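Local atomic coordinates of DNA ligase (Alteromonas mediterranea, PDB entry 6GDR), a protein that probably seals nicks in double-stranded DNA as a minimal ligase of the Lig E type, working through an adenylated intermediate. Residues A63-A68 against E154-P159. Residues are numbered along the deposited sequence; the frame is centred on the assembly and turned at random.
Sequences ANWPKA and EATPNP
The carboxamide nitrogen of Asn158 serves two backbone carbonyls: ND2 donates to Ala63 O at 3.0 Å and also to Trp60 O in helix 59-62. The bond to Ala63 is nearly straight, with an N-H...O angle of 162°, and meets a lone pair in the carbonyl plane. It ties together two loops of the nucleotidyltransferase domain, one entering strand 70-75 and the other running from helix 142-154 to strand 161-163, both strands of the same mixed sheet. CG of Asn158 lies anti to the backbone N (chi1 -161°), which puts CG 4.0 Å from Trp65 NE1; the amide and indole planes are turned 68° apart, and Asn158 ND2 lies 3.8 Å from NE1 of Trp65. Thr160 OG1 is hydrogen-bonded to both Asn158 OD1 and Trp65 NE1, linking the amide to the indole. An alanine in place of Asn158 would probably leave the carbonyls of Ala63 and Trp60 without this shared donor and the Thr160 hydroxyl with one partner fewer. The Trp65 ring packs among Trp42, Phe130 and Phe161, and the side chain of Trp65 lies about 14 Å from the bound AMP. Farther along, Pro157 CG rests 3.8 Å from CB of Asn64, the two side chains crossing at about a right angle. Thr156 turns its hydroxyl back to Leu152 O in the preceding helix; the same OG1 touches Pro66 CG at 3.6 Å, while Thr156 CG2 sits 3.7 Å from Asn64 O.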
ATOM      1  N   ALA D  63     -22.770 -10.330   3.294  1.00 77.27           N
ATOM      2  CA  ALA D  63     -24.083 -10.792   2.873  1.00 71.46           C
ATOM      3  C   ALA D  63     -24.435 -10.231   1.501  1.00 65.05           C
ATOM      4  O   ALA D  63     -24.320  -9.026   1.260  1.00 70.94           O
ATOM      5  CB  ALA D  63     -25.139 -10.382   3.898  1.00 65.06           C
ATOM      6  N   ASN D  64     -24.859 -11.117   0.601  1.00 69.38           N
ATOM      7  CA  ASN D  64     -25.331 -10.777  -0.739  1.00 70.57           C
ATOM      8  C   ASN D  64     -24.218 -10.299  -1.662  1.00 77.31           C
ATOM      9  O   ASN D  64     -24.509  -9.759  -2.738  1.00 65.45           O
ATOM     10  CB  ASN D  64     -26.440  -9.717  -0.695  1.00 69.44           C
ATOM     11  CG  ASN D  64     -27.650 -10.175   0.097  1.00 63.56           C
ATOM     12  OD1 ASN D  64     -28.038  -9.546   1.080  1.00 65.51           O
ATOM     13  ND2 ASN D  64     -28.252 -11.279  -0.333  1.00 70.95           N
ATOM     14  N   TRP D  65     -22.951 -10.483  -1.286  1.00 74.80           N
ATOM     15  CA  TRP D  65     -21.865 -10.138  -2.185  1.00 65.13           C
ATOM     16  C   TRP D  65     -21.908 -11.035  -3.422  1.00 56.14           C
ATOM     17  O   TRP D  65     -22.489 -12.122  -3.393  1.00 72.91           O
ATOM     18  CB  TRP D  65     -20.515 -10.284  -1.483  1.00 70.52           C
ATOM     19  CG  TRP D  65     -20.158  -9.132  -0.590  1.00 69.74           C
ATOM     20  CD1 TRP D  65     -21.010  -8.214  -0.050  1.00 65.80           C
ATOM     21  CD2 TRP D  65     -18.845  -8.772  -0.142  1.00 66.08           C
ATOM     22  NE1 TRP D  65     -20.310  -7.308   0.710  1.00 66.57           N
ATOM     23  CE2 TRP D  65     -18.979  -7.629   0.669  1.00 61.94           C
ATOM     24  CE3 TRP D  65     -17.570  -9.308  -0.349  1.00 63.95           C
ATOM     25  CZ2 TRP D  65     -17.887  -7.012   1.275  1.00 64.86           C
ATOM     26  CZ3 TRP D  65     -16.488  -8.694   0.253  1.00 61.89           C
ATOM     27  CH2 TRP D  65     -16.652  -7.559   1.055  1.00 62.84           C
ATOM     28  N   PRO D  66     -21.302 -10.598  -4.526  1.00 58.04           N
ATOM     29  CA  PRO D  66     -21.289 -11.433  -5.734  1.00 62.27           C
ATOM     30  C   PRO D  66     -20.612 -12.773  -5.487  1.00 69.25           C
ATOM     31  O   PRO D  66     -19.904 -12.975  -4.497  1.00 70.64           O
ATOM     32  CB  PRO D  66     -20.503 -10.589  -6.745  1.00 65.65           C
ATOM     33  CG  PRO D  66     -20.611  -9.192  -6.246  1.00 55.76           C
ATOM     34  CD  PRO D  66     -20.660  -9.291  -4.754  1.00 60.58           C
ATOM     35  N   LYS D  67     -20.840 -13.699  -6.414  1.00 64.63           N
ATOM     36  CA  LYS D  67     -20.242 -15.032  -6.359  1.00 65.30           C
ATOM     37  C   LYS D  67     -19.109 -15.149  -7.379  1.00 65.47           C
ATOM     38  O   LYS D  67     -19.096 -16.017  -8.253  1.00 81.01           O
ATOM     39  CB  LYS D  67     -21.310 -16.097  -6.595  1.00 66.68           C
ATOM     40  CG  LYS D  67     -22.408 -16.137  -5.535  1.00 77.90           C
ATOM     41  CD  LYS D  67     -21.885 -16.527  -4.155  1.00 71.82           C
ATOM     42  CE  LYS D  67     -21.299 -17.933  -4.145  1.00 84.55           C
ATOM     43  NZ  LYS D  67     -20.967 -18.395  -2.769  1.00 76.83           N
ATOM     44  N   ALA D  68     -18.141 -14.244  -7.250  1.00 71.70           N
ATOM     45  CA  ALA D  68     -16.991 -14.202  -8.139  1.00 63.44           C
ATOM     46  C   ALA D  68     -15.748 -13.868  -7.326  1.00 65.87           C
ATOM     47  O   ALA D  68     -15.821 -13.566  -6.132  1.00 56.59           O
ATOM     48  CB  ALA D  68     -17.191 -13.177  -9.264  1.00 65.09           C
ATOM     49  N   GLU D 154     -23.974  -2.282  -8.618  1.00 73.17           N
ATOM     50  CA  GLU D 154     -25.385  -1.946  -8.781  1.00 83.08           C
ATOM     51  C   GLU D 154     -26.282  -3.140  -8.486  1.00 78.06           C
ATOM     52  O   GLU D 154     -27.417  -2.966  -8.030  1.00 83.67           O
ATOM     53  CB  GLU D 154     -25.638  -1.425 -10.196  1.00 82.64           C
ATOM     54  CG  GLU D 154     -25.053  -0.046 -10.460  1.00103.60           C
ATOM     55  CD  GLU D 154     -25.168   0.370 -11.914  1.00118.36           C
ATOM     56  OE1 GLU D 154     -25.569  -0.471 -12.748  1.00 93.36           O
ATOM     57  OE2 GLU D 154     -24.856   1.539 -12.226  1.00128.10           O
ATOM     58  N   ALA D 155     -25.794  -4.356  -8.734  1.00 77.38           N
ATOM     59  CA  ALA D 155     -26.538  -5.574  -8.450  1.00 72.18           C
ATOM     60  C   ALA D 155     -26.228  -6.141  -7.070  1.00 68.06           C
ATOM     61  O   ALA D 155     -26.513  -7.316  -6.814  1.00 74.23           O
ATOM     62  CB  ALA D 155     -26.253  -6.625  -9.524  1.00 56.66           C
ATOM     63  N   THR D 156     -25.654  -5.336  -6.181  1.00 64.04           N
ATOM     64  CA  THR D 156     -25.302  -5.776  -4.831  1.00 70.79           C
ATOM     65  C   THR D 156     -25.955  -4.834  -3.828  1.00 73.05           C
ATOM     66  O   THR D 156     -25.591  -3.641  -3.778  1.00 79.18           O
ATOM     67  CB  THR D 156     -23.788  -5.800  -4.640  1.00 79.94           C
ATOM     68  OG1 THR D 156     -23.204  -6.734  -5.557  1.00 72.43           O
ATOM     69  CG2 THR D 156     -23.426  -6.206  -3.213  1.00 66.48           C
ATOM     70  N   PRO D 157     -26.905  -5.306  -3.012  1.00 74.91           N
ATOM     71  CA  PRO D 157     -27.566  -4.394  -2.064  1.00 71.94           C
ATOM     72  C   PRO D 157     -26.682  -3.962  -0.909  1.00 70.46           C
ATOM     73  O   PRO D 157     -26.939  -2.906  -0.318  1.00 68.33           O
ATOM     74  CB  PRO D 157     -28.764  -5.213  -1.567  1.00 78.08           C
ATOM     75  CG  PRO D 157     -28.327  -6.630  -1.709  1.00 73.71           C
ATOM     76  CD  PRO D 157     -27.447  -6.674  -2.926  1.00 79.69           C
ATOM     77  N   ASN D 158     -25.654  -4.726  -0.573  1.00 67.45           N
ATOM     78  CA  ASN D 158     -24.835  -4.425   0.597  1.00 67.08           C
ATOM     79  C   ASN D 158     -23.941  -3.220   0.317  1.00 58.35           C
ATOM     80  O   ASN D 158     -23.173  -3.247  -0.654  1.00 68.55           O
ATOM     81  CB  ASN D 158     -23.988  -5.639   0.965  1.00 66.97           C
ATOM     82  CG  ASN D 158     -23.476  -5.583   2.389  1.00 60.55           C
ATOM     83  OD1 ASN D 158     -23.273  -4.505   2.949  1.00 67.28           O
ATOM     84  ND2 ASN D 158     -23.270  -6.752   2.987  1.00 68.63           N
ATOM     85  N   PRO D 159     -23.999  -2.153   1.123  1.00 67.45           N
ATOM     86  CA  PRO D 159     -23.121  -0.997   0.871  1.00 65.74           C
ATOM     87  C   PRO D 159     -21.670  -1.228   1.262  1.00 60.92           C
ATOM     88  O   PRO D 159     -20.821  -0.391   0.929  1.00 57.41           O
ATOM     89  CB  PRO D 159     -23.753   0.110   1.722  1.00 53.13           C
ATOM     90  CG  PRO D 159     -24.408  -0.614   2.837  1.00 63.77           C
ATOM     91  CD  PRO D 159     -24.901  -1.915   2.263  1.00 51.23           C
TER